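Local coordinates for protein galectin-1 (Bufo arenarum, PDB 1A78) that binds beta-galactosides as a homodimeric lectin, probably along with many complex carbohydrates, and may regulate apoptosis and cell differentiation, at residues 31-36 / 121-126; 42-47 / 59-64; 71-76 / 107-112. All coordinates share one frame; numbering follows the deposited sequence.

Interaction 1: 31-36 / 121-126; sequences FAVNLG and LSLEGL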
loop_
_atom_site.group_PDB
_atom_site.type_symbol
_atom_site.label_atom_id
_atom_site.label_comp_id
_atom_site.label_asym_id
_atom_site.label_seq_id
_atom_site.Cartn_x
_atom_site.Cartn_y
_atom_site.Cartn_z
ATOM N N PHE A 31 10.387 -15.171 -3.969
ATOM C CA PHE A 31 9.857 -13.819 -3.753
ATOM C C PHE A 31 10.096 -13.443 -2.307
ATOM O O PHE A 31 10.390 -14.322 -1.464
ATOM C CB PHE A 31 8.367 -13.700 -4.119
ATOM C CG PHE A 31 7.452 -14.410 -3.174
ATOM C CD1 PHE A 31 6.976 -13.766 -2.032
ATOM C CD2 PHE A 31 7.052 -15.716 -3.430
ATOM C CE1 PHE A 31 6.117 -14.406 -1.163
ATOM C CE2 PHE A 31 6.191 -16.367 -2.569
ATOM C CZ PHE A 31 5.716 -15.718 -1.431
ATOM N N ALA A 32 9.981 -12.144 -2.017
ATOM C CA ALA A 32 10.214 -11.620 -0.679
ATOM C C ALA A 32 9.214 -10.555 -0.272
ATOM O O ALA A 32 8.552 -9.957 -1.108
ATOM C CB ALA A 32 11.644 -11.052 -0.576
ATOM N N VAL A 33 9.091 -10.379 1.031
ATOM C CA VAL A 33 8.249 -9.366 1.642
ATOM C C VAL A 33 9.144 -8.788 2.729
ATOM O O VAL A 33 9.646 -9.532 3.573
ATOM C CB VAL A 33 6.977 -9.968 2.280
ATOM C CG1 VAL A 33 6.236 -8.892 3.091
ATOM C CG2 VAL A 33 6.063 -10.531 1.175
ATOM N N ASN A 34 9.357 -7.477 2.722
ATOM C CA ASN A 34 10.237 -6.869 3.716
ATOM C C ASN A 34 9.492 -5.914 4.629
ATOM O O ASN A 34 8.585 -5.225 4.172
ATOM C CB ASN A 34 11.364 -6.115 2.996
ATOM C CG ASN A 34 12.057 -6.969 1.968
ATOM O OD1 ASN A 34 12.673 -7.965 2.308
ATOM N ND2 ASN A 34 11.930 -6.616 0.711
ATOM N N LEU A 35 9.870 -5.874 5.904
ATOM C CA LEU A 35 9.266 -4.993 6.902
ATOM C C LEU A 35 10.431 -4.391 7.680
ATOM O O LEU A 35 11.337 -5.115 8.105
ATOM C CB LEU A 35 8.401 -5.791 7.893
ATOM C CG LEU A 35 6.943 -6.137 7.603
ATOM C CD1 LEU A 35 6.859 -6.926 6.344
ATOM C CD2 LEU A 35 6.369 -6.947 8.767
ATOM N N GLY A 36 10.404 -3.091 7.911
ATOM C CA GLY A 36 11.492 -2.463 8.634
ATOM C C GLY A 36 11.412 -0.949 8.547
ATOM O O GLY A 36 10.311 -0.390 8.538
ATOM N N LEU A 121 7.421 -1.128 4.193
ATOM C CA LEU A 121 7.078 -2.449 3.663
ATOM C C LEU A 121 7.348 -2.456 2.162
ATOM O O LEU A 121 7.026 -1.497 1.487
ATOM C CB LEU A 121 5.576 -2.746 3.922
ATOM C CG LEU A 121 4.678 -3.910 3.432
ATOM C CD1 LEU A 121 4.726 -4.131 1.928
ATOM C CD2 LEU A 121 4.970 -5.176 4.170
ATOM N N SER A 122 7.936 -3.528 1.643
ATOM C CA SER A 122 8.158 -3.643 0.206
ATOM C C SER A 122 8.069 -5.107 -0.200
ATOM O O SER A 122 8.275 -6.003 0.633
ATOM C CB SER A 122 9.511 -3.084 -0.198
ATOM O OG SER A 122 10.552 -3.699 0.535
ATOM N N LEU A 123 7.737 -5.339 -1.466
ATOM C CA LEU A 123 7.614 -6.676 -2.025
ATOM C C LEU A 123 8.628 -6.803 -3.148
ATOM O O LEU A 123 8.990 -5.819 -3.790
ATOM C CB LEU A 123 6.209 -6.894 -2.611
ATOM C CG LEU A 123 4.991 -6.656 -1.706
ATOM C CD1 LEU A 123 3.703 -6.890 -2.486
ATOM C CD2 LEU A 123 5.042 -7.553 -0.485
ATOM N N GLU A 124 9.104 -8.010 -3.387
ATOM C CA GLU A 124 10.047 -8.221 -4.466
ATOM C C GLU A 124 9.609 -9.458 -5.239
ATOM O O GLU A 124 9.431 -10.529 -4.653
ATOM C CB GLU A 124 11.454 -8.468 -3.931
ATOM C CG GLU A 124 12.037 -7.442 -2.965
ATOM C CD GLU A 124 13.371 -7.934 -2.375
ATOM O OE1 GLU A 124 13.912 -8.949 -2.888
ATOM O OE2 GLU A 124 13.881 -7.328 -1.395
ATOM N N GLY A 125 9.413 -9.310 -6.543
ATOM C CA GLY A 125 9.042 -10.448 -7.357
ATOM C C GLY A 125 7.721 -11.113 -7.034
ATOM O O GLY A 125 7.564 -12.325 -7.201
ATOM N N LEU A 126 6.750 -10.304 -6.640
ATOM C CA LEU A 126 5.423 -10.782 -6.291
ATOM C C LEU A 126 4.471 -9.690 -6.786
ATOM O O LEU A 126 4.698 -8.501 -6.535
ATOM C CB LEU A 126 5.343 -10.917 -4.774
ATOM C CG LEU A 126 4.089 -11.500 -4.162
ATOM C CD1 LEU A 126 3.945 -12.956 -4.536
ATOM C CD2 LEU A 126 4.157 -11.326 -2.671
#
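The side chain of N34 reaches across to S122 and E124, crossing the E124 arm at about a right angle, on the sugar-binding face of the six-stranded sheet in the galectin beta-sandwich. Its CG stands anti to the carbonyl carbon (chi1 -51°), which carries the amide toward the antiparallel neighbour strand 118-124. There ND2 gives one hydrogen to S122 OG at 3.2 Å, almost in the amide plane, and the other to E124 OE2 at 3.0 Å. The second bond is less straight and reaches the carboxylate oxygen from above its plane. With both N-H groups engaged and OD1 accepting from ND1 of H45, the amide is fixed in its rotation, a second-shell anchor for a galactoside-binding histidine. The extended arm of E124 also passes A32, whose CB touches OE1.

Backbone bonds between A32 and E124 and between N34 and S122 hold the register, the shortest being N34 N to S122 O at 2.8 Å. On the reverse face, toward the second sheet, the contact is wholly apolar. L35 CD1 presses on L121 CD2 at 3.4 Å, a tight carbon pair, and V33 lies alongside L123, CG2 against CD2. F90 of the facing sheet packs on both V33 and L35, while I20 meets L121 and L123.

Past the last bridge the 121-126 chain bends at G125, whose positive phi (63°) suits a residue without a side chain. This turn brings L126 under F31. The phenyl ring, its CG placed between the backbone N and the carbonyl carbon, takes a CH-pi contact on one face: L126 CD1 sits 4.0 Å from the F31 ring centroid, only 13° off the ring normal.

Interaction 2: 42-47 / 59-64; sequences FLLHFN and IVCNSK. With YIO (1-thio-beta-D-galactopyranose), chain C.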
loop_
_atom_site.group_PDB
_atom_site.type_symbol
_atom_site.label_atom_id
_atom_site.label_comp_id
_atom_site.label_asym_id
_atom_site.label_seq_id
_atom_site.Cartn_x
_atom_site.Cartn_y
_atom_site.Cartn_z
ATOM N N PHE A 42 15.923 -3.929 7.572
ATOM C CA PHE A 42 14.737 -4.776 7.647
ATOM C C PHE A 42 14.665 -5.411 9.018
ATOM O O PHE A 42 15.663 -5.854 9.551
ATOM C CB PHE A 42 14.794 -5.903 6.620
ATOM C CG PHE A 42 14.811 -5.436 5.189
ATOM C CD1 PHE A 42 14.234 -4.207 4.820
ATOM C CD2 PHE A 42 15.355 -6.244 4.194
ATOM C CE1 PHE A 42 14.196 -3.801 3.486
ATOM C CE2 PHE A 42 15.322 -5.845 2.846
ATOM C CZ PHE A 42 14.740 -4.624 2.497
ATOM N N LEU A 43 13.498 -5.346 9.639
ATOM C CA LEU A 43 13.288 -5.990 10.927
ATOM C C LEU A 43 13.055 -7.440 10.508
ATOM O O LEU A 43 13.542 -8.351 11.151
ATOM C CB LEU A 43 12.044 -5.423 11.611
ATOM C CG LEU A 43 12.094 -5.172 13.117
ATOM C CD1 LEU A 43 13.250 -4.225 13.486
ATOM C CD2 LEU A 43 10.754 -4.574 13.557
ATOM N N LEU A 44 12.410 -7.623 9.357
ATOM C CA LEU A 44 12.132 -8.928 8.804
ATOM C C LEU A 44 12.203 -8.960 7.289
ATOM O O LEU A 44 11.536 -8.167 6.636
ATOM C CB LEU A 44 10.714 -9.419 9.187
ATOM C CG LEU A 44 10.214 -10.723 8.481
ATOM C CD1 LEU A 44 11.127 -11.928 8.813
ATOM C CD2 LEU A 44 8.803 -11.078 8.880
ATOM N N HIS A 45 13.045 -9.845 6.751
ATOM C CA HIS A 45 13.143 -10.112 5.311
ATOM C C HIS A 45 12.643 -11.569 5.215
ATOM O O HIS A 45 13.297 -12.502 5.714
ATOM C CB HIS A 45 14.581 -10.015 4.779
ATOM C CG HIS A 45 14.771 -10.618 3.408
ATOM N ND1 HIS A 45 14.487 -9.940 2.239
ATOM C CD2 HIS A 45 15.242 -11.831 3.023
ATOM C CE1 HIS A 45 14.768 -10.703 1.195
ATOM N NE2 HIS A 45 15.229 -11.856 1.642
ATOM N N PHE A 46 11.449 -11.720 4.649
ATOM C CA PHE A 46 10.768 -12.995 4.474
ATOM C C PHE A 46 10.967 -13.438 3.025
ATOM O O PHE A 46 10.300 -12.943 2.129
ATOM C CB PHE A 46 9.289 -12.771 4.787
ATOM C CG PHE A 46 8.427 -13.947 4.532
ATOM C CD1 PHE A 46 7.878 -14.156 3.275
ATOM C CD2 PHE A 46 8.175 -14.859 5.540
ATOM C CE1 PHE A 46 7.101 -15.260 3.026
ATOM C CE2 PHE A 46 7.390 -15.976 5.305
ATOM C CZ PHE A 46 6.854 -16.181 4.048
ATOM N N ASN A 47 11.844 -14.404 2.790
ATOM C CA ASN A 47 12.136 -14.834 1.430
ATOM C C ASN A 47 11.735 -16.296 1.133
ATOM O O ASN A 47 12.332 -17.228 1.679
ATOM C CB ASN A 47 13.638 -14.606 1.210
ATOM C CG ASN A 47 14.090 -14.836 -0.220
ATOM O OD1 ASN A 47 15.290 -14.878 -0.465
ATOM N ND2 ASN A 47 13.159 -14.940 -1.174
ATOM N N ILE A 59 11.975 -21.446 3.050
ATOM C CA ILE A 59 11.674 -20.085 3.476
ATOM C C ILE A 59 12.867 -19.608 4.282
ATOM O O ILE A 59 13.259 -20.252 5.248
ATOM C CB ILE A 59 10.407 -20.038 4.388
ATOM C CG1 ILE A 59 9.152 -20.190 3.539
ATOM C CG2 ILE A 59 10.358 -18.751 5.231
ATOM C CD1 ILE A 59 7.889 -20.177 4.359
ATOM N N VAL A 60 13.474 -18.507 3.872
ATOM C CA VAL A 60 14.603 -17.962 4.621
ATOM C C VAL A 60 14.173 -16.622 5.230
ATOM O O VAL A 60 13.549 -15.831 4.549
ATOM C CB VAL A 60 15.829 -17.759 3.695
ATOM C CG1 VAL A 60 16.994 -17.209 4.478
ATOM C CG2 VAL A 60 16.212 -19.081 3.056
ATOM N N CYS A 61 14.420 -16.399 6.512
ATOM C CA CYS A 61 14.047 -15.139 7.140
ATOM C C CYS A 61 15.295 -14.539 7.719
ATOM O O CYS A 61 16.161 -15.266 8.210
ATOM C CB CYS A 61 13.020 -15.336 8.270
ATOM S SG CYS A 61 11.374 -15.779 7.717
ATOM N N ASN A 62 15.409 -13.215 7.663
ATOM C CA ASN A 62 16.596 -12.568 8.236
ATOM C C ASN A 62 16.285 -11.119 8.551
ATOM O O ASN A 62 15.189 -10.636 8.239
ATOM C CB ASN A 62 17.772 -12.641 7.258
ATOM C CG ASN A 62 19.107 -12.601 7.949
ATOM O OD1 ASN A 62 19.202 -12.309 9.137
ATOM N ND2 ASN A 62 20.160 -12.890 7.206
ATOM N N SER A 63 17.192 -10.468 9.266
ATOM C CA SER A 63 17.046 -9.062 9.595
ATOM C C SER A 63 18.219 -8.404 8.876
ATOM O O SER A 63 19.168 -9.088 8.489
ATOM C CB SER A 63 17.161 -8.831 11.090
ATOM O OG SER A 63 18.447 -9.194 11.546
ATOM N N LYS A 64 18.149 -7.097 8.690
ATOM C CA LYS A 64 19.188 -6.361 8.022
ATOM C C LYS A 64 19.295 -5.003 8.680
ATOM O O LYS A 64 18.285 -4.337 8.926
ATOM C CB LYS A 64 18.852 -6.194 6.539
ATOM C CG LYS A 64 20.020 -5.582 5.774
ATOM C CD LYS A 64 19.864 -5.571 4.279
ATOM C CE LYS A 64 18.822 -4.589 3.837
ATOM N NZ LYS A 64 18.728 -4.639 2.353
HETATM C C1 YIO C . 21.118 -13.614 0.648
HETATM C C2 YIO C . 20.169 -13.055 -0.382
HETATM C C3 YIO C . 19.396 -11.889 0.203
HETATM C C4 YIO C . 18.623 -12.390 1.391
HETATM C C5 YIO C . 19.591 -13.012 2.398
HETATM C C6 YIO C . 18.881 -13.648 3.564
HETATM O O2 YIO C . 20.897 -12.622 -1.508
HETATM O O3 YIO C . 18.491 -11.393 -0.765
HETATM O O4 YIO C . 17.666 -13.342 0.956
HETATM O O5 YIO C . 20.393 -14.046 1.796
HETATM O O6 YIO C . 19.793 -13.833 4.635
HETATM S S1 YIO C . 21.734 -15.153 -0.087
#
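H45 and N62 form a hydrogen-bonded antiparallel pair whose side chains rise on the same face of the sheet to meet the thiogalactose. The tight part of the contact lies beneath them, on the face turned to the second sheet. There C61 CB and SG rest against L44 CD1, and SG also reaches F46 CD2 at 4.0 Å, an oblique sulfur-aromatic contact. The far end of the same F46 ring is met by both methyl ends of I59, CG2 and CD1. F107 and F109 of the facing sheet close over this apolar layer.

On the sugar side the polar side chains of H45, N47 and N62 turn to the ligand rather than pack on one another across the strands. N62 has CG anti to the backbone N (chi1 -154°); its amide leads away from strand 44-47, and ND2 donates nearly straight to sugar O6 at 2.8 Å and also bonds to the carbonyl of G70. H45 NE2 lies 2.9 Å from O4, but the bond is bent and weak; its ND1 is held by N34. N47 OD1 stands 3.2 Å from the same O4 while accepting from R49, and ND2 is tied to the F31 carbonyl.

The K64 chain, bent at chi3 (71°), lays CE over one face of the F42 ring, 4.1 Å from the centroid, and leaves NZ off-centre in a cation-pi contact as it bonds to the carbonyl of A39. Between F42 and H45 the register slips by one residue where L43 and L44 both face L35 of the neighbouring strand, a classic beta bulge. Polar residues on the outer face of two adjacent strands, facing the axial O4 and binding the O6 of galactose, are the hallmark of the galectin carbohydrate-recognition site.

Interaction 3: 71-76 / 107-112; sequences SEQREE and FSFPVR. With GAL (beta-D-galactopyranose), chain B; YIO (1-thio-beta-D-galactopyranose), chain C.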
loop_
_atom_site.group_PDB
_atom_site.type_symbol
_atom_site.label_atom_id
_atom_site.label_comp_id
_atom_site.label_asym_id
_atom_site.label_seq_id
_atom_site.Cartn_x
_atom_site.Cartn_y
_atom_site.Cartn_z
ATOM N N SER A 71 21.609 -13.134 11.253
ATOM C CA SER A 71 21.562 -14.600 11.194
ATOM C C SER A 71 20.309 -15.127 10.542
ATOM O O SER A 71 19.209 -14.881 11.027
ATOM C CB SER A 71 21.656 -15.205 12.593
ATOM O OG SER A 71 22.654 -14.549 13.350
ATOM N N GLU A 72 20.470 -15.905 9.486
ATOM C CA GLU A 72 19.320 -16.458 8.794
ATOM C C GLU A 72 18.620 -17.473 9.689
ATOM O O GLU A 72 19.244 -18.072 10.573
ATOM C CB GLU A 72 19.729 -17.159 7.494
ATOM C CG GLU A 72 20.386 -16.275 6.436
ATOM C CD GLU A 72 20.439 -16.946 5.066
ATOM O OE1 GLU A 72 20.318 -18.176 5.010
ATOM O OE2 GLU A 72 20.576 -16.263 4.033
ATOM N N GLN A 73 17.314 -17.612 9.483
ATOM C CA GLN A 73 16.477 -18.567 10.191
ATOM C C GLN A 73 15.739 -19.226 9.049
ATOM O O GLN A 73 14.958 -18.569 8.364
ATOM C CB GLN A 73 15.477 -17.884 11.129
ATOM C CG GLN A 73 14.364 -18.837 11.603
ATOM C CD GLN A 73 13.425 -18.223 12.638
ATOM O OE1 GLN A 73 13.872 -17.645 13.628
ATOM N NE2 GLN A 73 12.116 -18.355 12.413
ATOM N N ARG A 74 16.050 -20.481 8.764
ATOM C CA ARG A 74 15.376 -21.169 7.676
ATOM C C ARG A 74 14.150 -21.904 8.200
ATOM O O ARG A 74 14.049 -22.140 9.398
ATOM C CB ARG A 74 16.327 -22.147 6.985
ATOM C CG ARG A 74 17.354 -21.476 6.101
ATOM C CD ARG A 74 17.869 -22.429 5.023
ATOM N NE ARG A 74 18.604 -21.733 3.965
ATOM C CZ ARG A 74 19.629 -20.913 4.177
ATOM N NH1 ARG A 74 20.061 -20.691 5.411
ATOM N NH2 ARG A 74 20.162 -20.237 3.166
ATOM N N GLU A 75 13.222 -22.248 7.312
ATOM C CA GLU A 75 12.015 -22.965 7.693
ATOM C C GLU A 75 11.665 -23.886 6.553
ATOM O O GLU A 75 11.880 -23.554 5.392
ATOM C CB GLU A 75 10.850 -22.021 7.967
ATOM C CG GLU A 75 10.192 -22.263 9.311
ATOM C CD GLU A 75 10.916 -21.564 10.444
ATOM O OE1 GLU A 75 11.521 -20.508 10.190
ATOM O OE2 GLU A 75 10.875 -22.039 11.598
ATOM N N GLU A 76 11.100 -25.039 6.889
ATOM C CA GLU A 76 10.749 -26.056 5.895
ATOM C C GLU A 76 9.312 -26.046 5.348
ATOM O O GLU A 76 9.047 -26.649 4.314
ATOM C CB GLU A 76 11.094 -27.444 6.450
ATOM C CG GLU A 76 12.521 -27.568 7.051
ATOM C CD GLU A 76 13.629 -27.335 6.026
ATOM O OE1 GLU A 76 13.458 -27.793 4.872
ATOM O OE2 GLU A 76 14.660 -26.699 6.375
ATOM N N PHE A 107 4.565 -19.332 12.189
ATOM C CA PHE A 107 5.846 -19.409 12.891
ATOM C C PHE A 107 6.254 -17.997 13.266
ATOM O O PHE A 107 5.639 -17.043 12.819
ATOM C CB PHE A 107 6.914 -20.128 12.059
ATOM C CG PHE A 107 7.374 -19.380 10.848
ATOM C CD1 PHE A 107 8.433 -18.471 10.933
ATOM C CD2 PHE A 107 6.799 -19.630 9.607
ATOM C CE1 PHE A 107 8.904 -17.834 9.798
ATOM C CE2 PHE A 107 7.267 -18.992 8.463
ATOM C CZ PHE A 107 8.316 -18.098 8.554
ATOM N N SER A 108 7.232 -17.836 14.131
ATOM C CA SER A 108 7.617 -16.490 14.482
ATOM C C SER A 108 9.091 -16.245 14.179
ATOM O O SER A 108 9.818 -17.197 13.862
ATOM C CB SER A 108 7.295 -16.212 15.950
ATOM O OG SER A 108 8.205 -16.856 16.814
ATOM N N PHE A 109 9.485 -14.961 14.183
ATOM C CA PHE A 109 10.858 -14.501 13.961
ATOM C C PHE A 109 11.108 -13.503 15.075
ATOM O O PHE A 109 10.201 -12.780 15.453
ATOM C CB PHE A 109 10.997 -13.822 12.608
ATOM C CG PHE A 109 12.426 -13.433 12.265
ATOM C CD1 PHE A 109 13.351 -14.404 11.868
ATOM C CD2 PHE A 109 12.843 -12.095 12.338
ATOM C CE1 PHE A 109 14.660 -14.052 11.553
ATOM C CE2 PHE A 109 14.153 -11.729 12.019
ATOM C CZ PHE A 109 15.062 -12.702 11.629
ATOM N N PRO A 110 12.316 -13.484 15.665
ATOM C CA PRO A 110 12.571 -12.530 16.745
ATOM C C PRO A 110 12.782 -11.076 16.273
ATOM O O PRO A 110 13.310 -10.824 15.175
ATOM C CB PRO A 110 13.841 -13.090 17.381
ATOM C CG PRO A 110 14.575 -13.589 16.206
ATOM C CD PRO A 110 13.505 -14.323 15.434
ATOM N N VAL A 111 12.344 -10.136 17.101
ATOM C CA VAL A 111 12.503 -8.729 16.816
ATOM C C VAL A 111 13.864 -8.352 17.381
ATOM O O VAL A 111 14.025 -8.213 18.591
ATOM C CB VAL A 111 11.382 -7.907 17.470
ATOM C CG1 VAL A 111 11.762 -6.433 17.513
ATOM C CG2 VAL A 111 10.111 -8.088 16.667
ATOM N N ARG A 112 14.846 -8.197 16.500
ATOM C CA ARG A 112 16.206 -7.879 16.923
ATOM C C ARG A 112 16.385 -6.403 17.260
ATOM O O ARG A 112 17.386 -6.005 17.841
ATOM C CB ARG A 112 17.206 -8.413 15.888
ATOM C CG ARG A 112 16.725 -9.781 15.383
ATOM C CD ARG A 112 17.812 -10.772 15.007
ATOM N NE ARG A 112 17.796 -11.052 13.579
ATOM C CZ ARG A 112 18.061 -12.227 13.012
ATOM N NH1 ARG A 112 18.361 -13.287 13.742
ATOM N NH2 ARG A 112 18.078 -12.319 11.690
HETATM C C1 GAL B . 22.806 -15.692 1.290
HETATM C C2 GAL B . 22.557 -17.182 1.585
HETATM C C3 GAL B . 23.369 -17.630 2.806
HETATM C C4 GAL B . 24.852 -17.292 2.601
HETATM C C5 GAL B . 24.983 -15.809 2.328
HETATM C C6 GAL B . 26.430 -15.460 2.076
HETATM O O2 GAL B . 21.182 -17.425 1.824
HETATM O O3 GAL B . 23.209 -19.028 2.991
HETATM O O4 GAL B . 25.371 -18.003 1.481
HETATM O O5 GAL B . 24.224 -15.465 1.133
HETATM O O6 GAL B . 26.544 -14.178 1.499
HETATM C C1 YIO C . 21.118 -13.614 0.648
HETATM C C2 YIO C . 20.169 -13.055 -0.382
HETATM C C3 YIO C . 19.396 -11.889 0.203
HETATM C C4 YIO C . 18.623 -12.390 1.391
HETATM C C5 YIO C . 19.591 -13.012 2.398
HETATM C C6 YIO C . 18.881 -13.648 3.564
HETATM O O2 YIO C . 20.897 -12.622 -1.508
HETATM O O3 YIO C . 18.491 -11.393 -0.765
HETATM O O4 YIO C . 17.666 -13.342 0.956
HETATM O O5 YIO C . 20.393 -14.046 1.796
HETATM O O6 YIO C . 19.793 -13.833 4.635
HETATM S S1 YIO C . 21.734 -15.153 -0.087
#
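Q73 reaches across to F107, F109 and the S108 carbonyl with an extended side chain, CG anti to the backbone N (chi1 165°). Its amide turns at chi3, and NE2 donates to S108 O at 3.0 Å, in the amide plane and nearly straight. The other N-H goes back to its own strand, meeting E75 OE1 on the syn side at 3.2 Å. That bond holds the E75 carboxylate, brought round by a bend at chi2 (84°), almost parallel to the F107 ring, with CD 4.0 Å above the plane toward the rim; E75 CG lies over the ring centre. This is the lateral margin of the galectin beta-sandwich, where side chains bridge edge strands of the two sheets, whose segments 73-75 and 107-110 have axes 9.6 Å apart at closest. R112, bent at chi2 and chi3, offers NH1 and NH2 end-on to the single S71 carbonyl oxygen, with NH2 to O at 2.9 Å, while its NE bonds to S63. E72 starts away from the 107-112 segment, and its carboxylate meets the sugars: OE2 accepts from thiogalactose O6 and galactose O2, and OE1 pairs with R74 NH1 at 2.6 Å.

Interactions 1 and 2 are adjoining parts of one sheet, their centres about 9 Å apart, since strands 30-35 and 41-49 are neighbours. They touch through L35 O and L43 N, 2.7 Å apart and probably hydrogen-bonded, and through the N34-H45 contact, which joins the 31-36/121-126 pair to the sugar site without reaching the ligand itself. Interaction 3 lies about 7 Å from interaction 2, centre to centre, and is coupled to it by S63 OG and R112 NE, 2.8 Å apart, and by the backbone of I59 and E75. Interactions 2 and 3 both touch the thiogalactose, its O6 lying between N62 and E72; interactions 1 and 3, about 16 Å apart between centres, do not meet.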